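Local coordinates for protein glycerol-3-phosphate dehydrogenase [NAD(+)] (Dunaliella salina, PDB 6IUY) that probably interconverts sn-glycerol 3-phosphate and dihydroxyacetone phosphate with NAD(+), and pairs this dehydrogenase with a phosphatase-like domain to make glycerol directly, at residues E281-L285 / P286-F290; S304-N307 / L308-Y311; R496-C499 / K500-P504; E573-A577 / R578-L582. One frame throughout, in Å; residues are numbered along the deposited sequence.

Contact 1. Residues E281-L285 / P286-F290; sequences EAAQL and PGSVF
Ser288 and Phe290 fold back onto Ala282 in a local contact round a double turn, where the chain leaves helix 266-282 and heads for strand 290-291. Two successive type I beta turns, Ala282 to Leu285 and Leu285 to Ser288, share Leu285 and reverse the chain, with Pro286 and Gly287 in the middle of the second. The reversal brings the methyl CB of Ala282 to 3.4 Å from Ser288 OG and to 4.0 Å from CD2 of Phe290, which it meets at the ring edge, near the ring plane. A face of the same ring carries CG1 of the preceding Val289. Ser288 is buried, and its hydroxyl is used within the returning chain: with OG opposite the backbone N (chi1 171°), it reaches forward and donates to Phe290 O over 2.8 Å, in the carbonyl plane and on a lone pair. That bond links Ser288, the last residue of the second turn, to Phe290 two residues on. The whole reversal belongs to the first beta-alpha-beta crossover of the Rossmann-type dinucleotide domain. Phe290 packs against Tyr257 and Val259 of strand 257-262 and Leu436, Gln439 and Leu440 of helix 431-441, while Glu281 makes a salt bridge to Arg443 just beyond that helix.

Contact 2. Residues S304-N307 / L308-Y311; sequences SGRN and LIEY
Arg306 meets Ile309 and Glu310 at the start of helix 307-315, where a type II' beta turn from Ser304 to Asn307 leads straight into the first helical turn. This corner follows strand 293-297 of the Rossmann-type domain, and Gly305 takes the positive phi of the turn (55°). Arg306, Asn307 and Leu308 lose the most surface to the contact. The arginine chain bends at chi2 (100°) and chi3, which swings the guanidinium back along the helix flank. One of its faces lies over Ile309, with CB 3.8 Å above the plane and offset toward the rim, and NH2 comes close to the CG2 branch. Glu310 crosses the arginine at about a right angle, and OE2 of Glu310 lies against CG of Arg306; NE to OE2 is 4.3 Å, beyond a salt bridge, so any attraction is probably weak. The arginine finds its firmer polar partner in Ser335, through NH1. Asn307 bends its amide back over the turn, and ND2 gives a weak bond of 3.3 Å to Ser304 O. Leu308 lies on the inner side: its side chain packs on Val298, Pro319 and Ile320 and stands about 6 Å from the bound NAD, while CD2 is 4.1 Å from Ser304 OG. The carbonyls of Arg306 and Asn307 accept the first helical bonds. Tyr311 N bonds to Asn307 O over 2.9 Å, and Glu310 N reaches Arg306 O over 3.2 Å, in the carbonyl plane.

Contact 3. Residues R496-C499 / K500-P504; sequences RKFC and KFISP
Backbone bonds come first in this last stretch of helix 481-502, joining Arg496 to Lys500, Lys497 to Phe501 and Cys499 to Ser503. Phe501 N reaches Lys497 O over 2.8 Å, in the carbonyl plane. The next bond, from Ile502 N to Phe498 O, is weak; Ser503 is the first residue to leave helical angles, yet its N still bonds back to Cys499 O over 2.8 Å.

Charged groups form the second kind. Arg496 and Lys500 lie side by side, pointing the same way, and the ammonium NZ sits over the centre of one guanidinium face, 3.2 Å above its plane. Both extended chains gather at a carboxylate: Arg496 NH2 makes a salt bridge to Asp508, and Lys500 a long, weak ion pair to the same residue. Arg496 also bridges to Asp509 of the second subunit, so the arginine reaches into the dimer interface.

Apolar and aromatic packing is the third. Lys497, with CG opposite the backbone N (chi1 -167°), runs beside Phe501, its CE 3.9 Å from the ring atom CZ, before NZ pairs with Glu583. Phe501 meets Trp580 and Phe584 edge-to-face, and Phe584 also takes a cation-pi contact from Lys497. On the buried side Phe498 and Cys499 rest on Met459 of helix 454-477. Such i to i+4 pairing of backbone and side chains is that of the last turns of an alpha-helix, here in the all-helical C-terminal dehydrogenase domain.

Contact 4. Residues E573-A577 / R578-L582; sequences EILHA and RGWEL
His576 and Glu581 point the same way across the end of helix 564-577, their flat groups turned 77° apart. ND1 of the imidazole donates to Glu581 OE2 over 3.1 Å at a straight 163°; the oxygen lies in the ring plane, but the proton arrives from above the carboxylate plane. The bend of Glu581 at chi2 folds its carboxylate back to that edge of the ring. Leu575 and Trp580 instead cross at about a right angle, with CD2 of the leucine at the indole edge, 3.8 Å from Trp580 CB and 3.9 Å from CE3. One face of the indole carries CB of Arg578, which stands 3.5 Å above its plane, over the centre. Ile574 runs alongside Arg578, its CG2 4.2 Å from the arginine CG. What brings these groups together is a Schellman motif: Gly579 turns to positive phi, Trp580 N bonds back to Leu575 O, and Gly579 N bonds to His576 O at 3.1 Å from above the carbonyl plane. In the fold, Ile574 packs on Met382 and Val384 of strand 382-385, Leu575 touches Phe584, and Glu581 O accepts a hydrogen bond from Thr588 on helix 585-594.

Overall arrangement
All four contacts are local and partly buried, but contact 1 lies nearest the chain's centre, about 16 Å from its own centre, while contacts 2 and 4 lie farther out, at about 32 and 36 Å. Contact 2 starts a helix; contacts 1, 3 and 4 finish one. Contacts 1 and 2 lie in the nucleotide-binding part, one leading out of the first Rossmann helix and one near the cofactor. Contacts 3 and 4 belong to the C-terminal part and touch: Phe498 CE1 packs on Leu575 CD2 at 4.0 Å. The chemistry differs accordingly: an alanine methyl against a phenyl edge and a serine hydroxyl in contact 1, an arginine over aliphatic carbon in contact 2, clustered charges in contact 3, where Arg496 alone reaches the second subunit, and a histidine-carboxylate bond in contact 4.

Contact 1. Residues E281-L285 / P286-F290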
loop_
_atom_site.group_PDB
_atom_site.type_symbol
_atom_site.label_atom_id
_atom_site.label_comp_id
_atom_site.label_asym_id
_atom_site.label_seq_id
_atom_site.Cartn_x
_atom_site.Cartn_y
_atom_site.Cartn_z
ATOM N N GLU A 281 -10.726 -7.968 32.014
ATOM C CA GLU A 281 -9.700 -7.063 32.529
ATOM C C GLU A 281 -10.347 -5.778 33.032
ATOM O O GLU A 281 -10.062 -5.337 34.139
ATOM C CB GLU A 281 -8.641 -6.757 31.459
ATOM C CG GLU A 281 -7.516 -7.787 31.383
ATOM C CD GLU A 281 -6.707 -7.735 30.067
ATOM O OE1 GLU A 281 -7.061 -6.963 29.135
ATOM O OE2 GLU A 281 -5.708 -8.484 29.965
ATOM N N ALA A 282 -11.249 -5.204 32.237
ATOM C CA ALA A 282 -11.879 -3.938 32.591
ATOM C C ALA A 282 -12.718 -4.037 33.872
ATOM O O ALA A 282 -12.839 -3.058 34.616
ATOM C CB ALA A 282 -12.752 -3.426 31.431
ATOM N N ALA A 283 -13.302 -5.203 34.138
ATOM C CA ALA A 283 -14.201 -5.321 35.291
ATOM C C ALA A 283 -13.449 -5.468 36.610
ATOM O O ALA A 283 -14.048 -5.340 37.671
ATOM C CB ALA A 283 -15.178 -6.482 35.103
ATOM N N GLN A 284 -12.144 -5.710 36.547
ATOM C CA GLN A 284 -11.303 -5.786 37.743
ATOM C C GLN A 284 -10.996 -4.418 38.350
ATOM O O GLN A 284 -10.291 -4.318 39.364
ATOM C CB GLN A 284 -9.979 -6.477 37.426
ATOM C CG GLN A 284 -10.060 -7.986 37.300
ATOM C CD GLN A 284 -8.801 -8.572 36.681
ATOM O OE1 GLN A 284 -7.716 -7.988 36.769
ATOM N NE2 GLN A 284 -8.945 -9.727 36.038
ATOM N N LEU A 285 -11.503 -3.366 37.712
ATOM C CA LEU A 285 -11.314 -1.997 38.187
ATOM C C LEU A 285 -12.676 -1.371 38.412
ATOM O O LEU A 285 -13.646 -1.760 37.763
ATOM C CB LEU A 285 -10.507 -1.163 37.191
ATOM C CG LEU A 285 -8.988 -1.314 37.098
ATOM C CD1 LEU A 285 -8.361 -1.409 38.488
ATOM C CD2 LEU A 285 -8.570 -2.483 36.219
ATOM N N PRO A 286 -12.748 -0.388 39.328
ATOM C CA PRO A 286 -14.013 0.198 39.794
ATOM C C PRO A 286 -14.979 0.693 38.696
ATOM O O PRO A 286 -16.128 0.246 38.648
ATOM C CB PRO A 286 -13.540 1.360 40.672
ATOM C CG PRO A 286 -12.221 0.886 41.213
ATOM C CD PRO A 286 -11.588 0.134 40.075
ATOM N N GLY A 287 -14.555 1.596 37.827
ATOM C CA GLY A 287 -15.524 2.167 36.903
ATOM C C GLY A 287 -15.528 1.545 35.517
ATOM O O GLY A 287 -15.609 2.266 34.533
ATOM N N SER A 288 -15.461 0.214 35.447
ATOM C CA SER A 288 -15.301 -0.504 34.179
ATOM C C SER A 288 -16.228 -0.024 33.082
ATOM O O SER A 288 -17.433 0.109 33.308
ATOM C CB SER A 288 -15.536 -2.001 34.377
ATOM O OG SER A 288 -15.588 -2.667 33.122
ATOM N N VAL A 289 -15.680 0.217 31.889
ATOM C CA VAL A 289 -16.531 0.612 30.775
ATOM C C VAL A 289 -17.295 -0.580 30.156
ATOM O O VAL A 289 -18.185 -0.368 29.326
ATOM C CB VAL A 289 -15.724 1.336 29.671
ATOM C CG1 VAL A 289 -14.818 0.376 28.944
ATOM C CG2 VAL A 289 -16.658 2.021 28.682
ATOM N N PHE A 290 -16.967 -1.818 30.551
ATOM C CA PHE A 290 -17.669 -3.001 30.002
ATOM C C PHE A 290 -18.277 -3.930 31.065
ATOM O O PHE A 290 -17.671 -4.176 32.116
ATOM C CB PHE A 290 -16.733 -3.856 29.128
ATOM C CG PHE A 290 -16.096 -3.106 28.010
ATOM C CD1 PHE A 290 -16.856 -2.639 26.966
ATOM C CD2 PHE A 290 -14.730 -2.890 27.996
ATOM C CE1 PHE A 290 -16.279 -1.949 25.946
ATOM C CE2 PHE A 290 -14.146 -2.202 26.972
ATOM C CZ PHE A 290 -14.916 -1.727 25.949
#

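Contact 2. Residues S304-N307 / L308-Y311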
loop_
_atom_site.group_PDB
_atom_site.type_symbol
_atom_site.label_atom_id
_atom_site.label_comp_id
_atom_site.label_asym_id
_atom_site.label_seq_id
_atom_site.Cartn_x
_atom_site.Cartn_y
_atom_site.Cartn_z
ATOM N N SER A 304 -27.679 -30.288 15.638
ATOM C CA SER A 304 -27.194 -30.247 17.006
ATOM C C SER A 304 -28.196 -29.590 17.954
ATOM O O SER A 304 -28.123 -29.790 19.161
ATOM C CB SER A 304 -25.848 -29.535 17.068
ATOM O OG SER A 304 -25.950 -28.297 16.417
ATOM N N GLY A 305 -29.124 -28.807 17.421
ATOM C CA GLY A 305 -30.156 -28.236 18.270
ATOM C C GLY A 305 -29.607 -27.452 19.454
ATOM O O GLY A 305 -28.647 -26.690 19.331
ATOM N N ARG A 306 -30.215 -27.678 20.608
ATOM C CA ARG A 306 -29.947 -26.945 21.827
ATOM C C ARG A 306 -28.677 -27.391 22.510
ATOM O O ARG A 306 -28.121 -26.691 23.354
ATOM C CB ARG A 306 -31.125 -27.114 22.795
ATOM C CG ARG A 306 -30.967 -26.362 24.095
ATOM C CD ARG A 306 -31.763 -25.068 24.065
ATOM N NE ARG A 306 -31.008 -23.898 24.531
ATOM C CZ ARG A 306 -30.919 -22.760 23.844
ATOM N NH1 ARG A 306 -31.537 -22.660 22.674
ATOM N NH2 ARG A 306 -30.225 -21.720 24.323
ATOM N N ASN A 307 -28.232 -28.585 22.174
ATOM C CA ASN A 307 -27.075 -29.162 22.839
ATOM C C ASN A 307 -25.776 -28.370 22.609
ATOM O O ASN A 307 -24.881 -28.345 23.454
ATOM C CB ASN A 307 -26.926 -30.606 22.372
ATOM C CG ASN A 307 -28.153 -31.453 22.716
ATOM O OD1 ASN A 307 -28.230 -31.996 23.807
ATOM N ND2 ASN A 307 -29.110 -31.558 21.785
ATOM N N LEU A 308 -25.695 -27.690 21.480
ATOM C CA LEU A 308 -24.509 -26.888 21.152
ATOM C C LEU A 308 -24.336 -25.753 22.133
ATOM O O LEU A 308 -23.253 -25.562 22.709
ATOM C CB LEU A 308 -24.621 -26.317 19.744
ATOM C CG LEU A 308 -23.461 -25.472 19.223
ATOM C CD1 LEU A 308 -22.145 -26.216 19.402
ATOM C CD2 LEU A 308 -23.704 -25.164 17.751
ATOM N N ILE A 309 -25.421 -24.991 22.291
ATOM C CA ILE A 309 -25.474 -23.834 23.177
ATOM C C ILE A 309 -25.090 -24.275 24.582
ATOM O O ILE A 309 -24.242 -23.647 25.222
ATOM C CB ILE A 309 -26.875 -23.195 23.151
ATOM C CG1 ILE A 309 -27.091 -22.448 21.833
ATOM C CG2 ILE A 309 -27.081 -22.266 24.328
ATOM C CD1 ILE A 309 -27.357 -23.356 20.621
ATOM N N GLU A 310 -25.669 -25.390 25.033
ATOM C CA GLU A 310 -25.423 -25.908 26.383
ATOM C C GLU A 310 -23.991 -26.386 26.557
ATOM O O GLU A 310 -23.417 -26.309 27.643
ATOM C CB GLU A 310 -26.401 -27.047 26.701
ATOM C CG GLU A 310 -27.888 -26.630 26.578
ATOM C CD GLU A 310 -28.879 -27.790 26.775
ATOM O OE1 GLU A 310 -28.449 -28.913 27.090
ATOM O OE2 GLU A 310 -30.098 -27.571 26.615
ATOM N N TYR A 311 -23.398 -26.881 25.480
ATOM C CA TYR A 311 -22.013 -27.334 25.553
ATOM C C TYR A 311 -21.128 -26.090 25.707
ATOM O O TYR A 311 -20.215 -26.049 26.535
ATOM C CB TYR A 311 -21.645 -28.160 24.308
ATOM C CG TYR A 311 -20.221 -28.701 24.329
ATOM C CD1 TYR A 311 -19.952 -30.033 24.670
ATOM C CD2 TYR A 311 -19.150 -27.880 24.020
ATOM C CE1 TYR A 311 -18.654 -30.519 24.691
ATOM C CE2 TYR A 311 -17.863 -28.353 24.037
ATOM C CZ TYR A 311 -17.611 -29.666 24.376
ATOM O OH TYR A 311 -16.302 -30.106 24.378
#

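Contact 3. Residues R496-C499 / K500-P504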
loop_
_atom_site.group_PDB
_atom_site.type_symbol
_atom_site.label_atom_id
_atom_site.label_comp_id
_atom_site.label_asym_id
_atom_site.label_seq_id
_atom_site.Cartn_x
_atom_site.Cartn_y
_atom_site.Cartn_z
ATOM N N ARG A 496 -8.206 -1.654 -5.632
ATOM C CA ARG A 496 -7.910 -0.227 -5.690
ATOM C C ARG A 496 -8.809 0.539 -6.650
ATOM O O ARG A 496 -9.365 1.569 -6.299
ATOM C CB ARG A 496 -6.448 -0.038 -6.103
ATOM C CG ARG A 496 -5.866 1.299 -5.693
ATOM C CD ARG A 496 -4.366 1.304 -5.842
ATOM N NE ARG A 496 -3.814 2.656 -5.772
ATOM C CZ ARG A 496 -3.260 3.296 -6.801
ATOM N NH1 ARG A 496 -3.176 2.703 -7.987
ATOM N NH2 ARG A 496 -2.772 4.526 -6.637
ATOM N N LYS A 497 -8.944 0.028 -7.864
ATOM C CA LYS A 497 -9.747 0.663 -8.901
ATOM C C LYS A 497 -11.242 0.650 -8.563
ATOM O O LYS A 497 -11.939 1.654 -8.710
ATOM C CB LYS A 497 -9.504 -0.048 -10.229
ATOM C CG LYS A 497 -10.017 0.661 -11.445
ATOM C CD LYS A 497 -9.926 -0.252 -12.670
ATOM C CE LYS A 497 -10.057 0.563 -13.949
ATOM N NZ LYS A 497 -10.300 -0.261 -15.167
ATOM N N PHE A 498 -11.736 -0.493 -8.112
ATOM C CA PHE A 498 -13.134 -0.608 -7.714
ATOM C C PHE A 498 -13.447 0.341 -6.550
ATOM O O PHE A 498 -14.505 0.966 -6.502
ATOM C CB PHE A 498 -13.436 -2.059 -7.334
ATOM C CG PHE A 498 -14.891 -2.370 -7.213
ATOM C CD1 PHE A 498 -15.620 -2.716 -8.322
ATOM C CD2 PHE A 498 -15.520 -2.342 -5.974
ATOM C CE1 PHE A 498 -16.946 -3.009 -8.215
ATOM C CE2 PHE A 498 -16.852 -2.642 -5.863
ATOM C CZ PHE A 498 -17.566 -2.973 -6.987
ATOM N N CYS A 499 -12.525 0.447 -5.607
ATOM C CA CYS A 499 -12.703 1.386 -4.499
ATOM C C CYS A 499 -12.859 2.807 -4.996
ATOM O O CYS A 499 -13.636 3.593 -4.444
ATOM C CB CYS A 499 -11.528 1.327 -3.535
ATOM S SG CYS A 499 -11.698 0.057 -2.297
ATOM N N LYS A 500 -12.113 3.141 -6.040
ATOM C CA LYS A 500 -12.185 4.477 -6.589
ATOM C C LYS A 500 -13.452 4.646 -7.437
ATOM O O LYS A 500 -14.059 5.713 -7.425
ATOM C CB LYS A 500 -10.908 4.783 -7.382
ATOM C CG LYS A 500 -9.652 4.763 -6.480
ATOM C CD LYS A 500 -8.396 5.209 -7.226
ATOM C CE LYS A 500 -7.146 5.070 -6.366
ATOM N NZ LYS A 500 -5.940 5.031 -7.238
ATOM N N PHE A 501 -13.889 3.596 -8.124
ATOM C CA PHE A 501 -15.135 3.682 -8.892
ATOM C C PHE A 501 -16.366 3.889 -8.027
ATOM O O PHE A 501 -17.381 4.378 -8.512
ATOM C CB PHE A 501 -15.369 2.425 -9.733
ATOM C CG PHE A 501 -14.693 2.451 -11.063
ATOM C CD1 PHE A 501 -13.529 3.176 -11.253
ATOM C CD2 PHE A 501 -15.229 1.759 -12.129
ATOM C CE1 PHE A 501 -12.909 3.196 -12.478
ATOM C CE2 PHE A 501 -14.603 1.771 -13.363
ATOM C CZ PHE A 501 -13.447 2.488 -13.531
ATOM N N ILE A 502 -16.293 3.504 -6.756
ATOM C CA ILE A 502 -17.507 3.450 -5.942
ATOM C C ILE A 502 -17.467 4.391 -4.756
ATOM O O ILE A 502 -18.477 5.009 -4.427
ATOM C CB ILE A 502 -17.773 2.015 -5.471
ATOM C CG1 ILE A 502 -18.715 1.343 -6.470
ATOM C CG2 ILE A 502 -18.340 2.001 -4.075
ATOM C CD1 ILE A 502 -18.802 -0.111 -6.301
ATOM N N SER A 503 -16.299 4.528 -4.135
ATOM C CA SER A 503 -16.126 5.517 -3.077
ATOM C C SER A 503 -14.781 6.229 -3.226
ATOM O O SER A 503 -13.769 5.778 -2.681
ATOM C CB SER A 503 -16.244 4.860 -1.696
ATOM O OG SER A 503 -15.517 3.644 -1.636
ATOM N N PRO A 504 -14.769 7.348 -3.974
ATOM C CA PRO A 504 -13.518 8.031 -4.332
ATOM C C PRO A 504 -12.824 8.658 -3.131
ATOM O O PRO A 504 -11.637 8.995 -3.223
ATOM C CB PRO A 504 -13.972 9.105 -5.334
ATOM C CG PRO A 504 -15.301 8.618 -5.853
ATOM C CD PRO A 504 -15.933 7.939 -4.658
#

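Contact 4. Residues E573-A577 / R578-L582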
loop_
_atom_site.group_PDB
_atom_site.type_symbol
_atom_site.label_atom_id
_atom_site.label_comp_id
_atom_site.label_asym_id
_atom_site.label_seq_id
_atom_site.Cartn_x
_atom_site.Cartn_y
_atom_site.Cartn_z
ATOM N N GLU A 573 -22.305 -9.064 -10.750
ATOM C CA GLU A 573 -23.623 -8.471 -10.947
ATOM C C GLU A 573 -23.508 -6.957 -11.118
ATOM O O GLU A 573 -24.046 -6.371 -12.058
ATOM C CB GLU A 573 -24.522 -8.815 -9.765
ATOM C CG GLU A 573 -26.001 -8.600 -10.000
ATOM C CD GLU A 573 -26.828 -8.994 -8.790
ATOM O OE1 GLU A 573 -27.807 -8.286 -8.487
ATOM O OE2 GLU A 573 -26.496 -10.009 -8.138
ATOM N N ILE A 574 -22.766 -6.325 -10.222
ATOM C CA ILE A 574 -22.512 -4.895 -10.347
ATOM C C ILE A 574 -21.720 -4.532 -11.617
ATOM O O ILE A 574 -22.011 -3.521 -12.261
ATOM C CB ILE A 574 -21.777 -4.363 -9.093
ATOM C CG1 ILE A 574 -22.642 -4.611 -7.846
ATOM C CG2 ILE A 574 -21.441 -2.879 -9.238
ATOM C CD1 ILE A 574 -21.911 -4.449 -6.540
ATOM N N LEU A 575 -20.737 -5.354 -11.990
ATOM C CA LEU A 575 -19.925 -5.069 -13.179
ATOM C C LEU A 575 -20.779 -5.154 -14.434
ATOM O O LEU A 575 -20.674 -4.317 -15.336
ATOM C CB LEU A 575 -18.729 -6.032 -13.296
ATOM C CG LEU A 575 -17.645 -5.954 -12.206
ATOM C CD1 LEU A 575 -16.423 -6.774 -12.584
ATOM C CD2 LEU A 575 -17.240 -4.520 -11.891
ATOM N N HIS A 576 -21.622 -6.176 -14.496
ATOM C CA HIS A 576 -22.489 -6.360 -15.649
ATOM C C HIS A 576 -23.451 -5.184 -15.754
ATOM O O HIS A 576 -23.597 -4.570 -16.814
ATOM C CB HIS A 576 -23.254 -7.675 -15.538
ATOM C CG HIS A 576 -24.260 -7.882 -16.623
ATOM N ND1 HIS A 576 -23.906 -8.226 -17.912
ATOM C CD2 HIS A 576 -25.612 -7.809 -16.613
ATOM C CE1 HIS A 576 -24.994 -8.346 -18.649
ATOM N NE2 HIS A 576 -26.044 -8.097 -17.886
ATOM N N ALA A 577 -24.085 -4.861 -14.633
ATOM C CA ALA A 577 -25.060 -3.784 -14.585
ATOM C C ALA A 577 -24.481 -2.453 -15.058
ATOM O O ALA A 577 -25.109 -1.750 -15.853
ATOM C CB ALA A 577 -25.616 -3.646 -13.176
ATOM N N ARG A 578 -23.290 -2.106 -14.574
ATOM C CA ARG A 578 -22.675 -0.825 -14.903
ATOM C C ARG A 578 -21.838 -0.895 -16.164
ATOM O O ARG A 578 -21.181 0.082 -16.518
ATOM C CB ARG A 578 -21.777 -0.333 -13.764
ATOM C CG ARG A 578 -22.396 -0.328 -12.391
ATOM C CD ARG A 578 -22.991 1.015 -12.033
ATOM N NE ARG A 578 -23.504 0.978 -10.662
ATOM C CZ ARG A 578 -22.849 1.450 -9.603
ATOM N NH1 ARG A 578 -21.660 2.020 -9.753
ATOM N NH2 ARG A 578 -23.383 1.357 -8.394
ATOM N N GLY A 579 -21.823 -2.051 -16.822
ATOM C CA GLY A 579 -20.969 -2.244 -17.990
ATOM C C GLY A 579 -19.476 -2.129 -17.702
ATOM O O GLY A 579 -18.730 -1.579 -18.502
ATOM N N TRP A 580 -19.025 -2.647 -16.566
ATOM C CA TRP A 580 -17.612 -2.559 -16.219
ATOM C C TRP A 580 -16.873 -3.887 -16.373
ATOM O O TRP A 580 -15.772 -4.033 -15.850
ATOM C CB TRP A 580 -17.423 -2.076 -14.783
ATOM C CG TRP A 580 -17.900 -0.692 -14.477
ATOM C CD1 TRP A 580 -18.194 0.303 -15.371
ATOM C CD2 TRP A 580 -18.135 -0.143 -13.171
ATOM N NE1 TRP A 580 -18.598 1.438 -14.696
ATOM C CE2 TRP A 580 -18.569 1.192 -13.348
ATOM C CE3 TRP A 580 -18.019 -0.650 -11.872
ATOM C CZ2 TRP A 580 -18.890 2.025 -12.273
ATOM C CZ3 TRP A 580 -18.343 0.182 -10.794
ATOM C CH2 TRP A 580 -18.771 1.503 -11.004
ATOM N N GLU A 581 -17.449 -4.853 -17.080
ATOM C CA GLU A 581 -16.779 -6.150 -17.213
ATOM C C GLU A 581 -15.326 -6.044 -17.675
ATOM O O GLU A 581 -14.474 -6.787 -17.181
ATOM C CB GLU A 581 -17.538 -7.060 -18.168
ATOM C CG GLU A 581 -18.736 -7.740 -17.548
ATOM C CD GLU A 581 -19.989 -7.537 -18.374
ATOM O OE1 GLU A 581 -20.077 -6.477 -19.044
ATOM O OE2 GLU A 581 -20.875 -8.426 -18.355
ATOM N N LEU A 582 -15.025 -5.130 -18.599
ATOM C CA LEU A 582 -13.647 -5.017 -19.086
ATOM C C LEU A 582 -12.796 -4.054 -18.256
ATOM O O LEU A 582 -11.573 -4.054 -18.365
ATOM C CB LEU A 582 -13.618 -4.588 -20.553
ATOM C CG LEU A 582 -14.514 -5.418 -21.470
ATOM C CD1 LEU A 582 -14.089 -5.258 -22.932
ATOM C CD2 LEU A 582 -14.487 -6.869 -21.047
#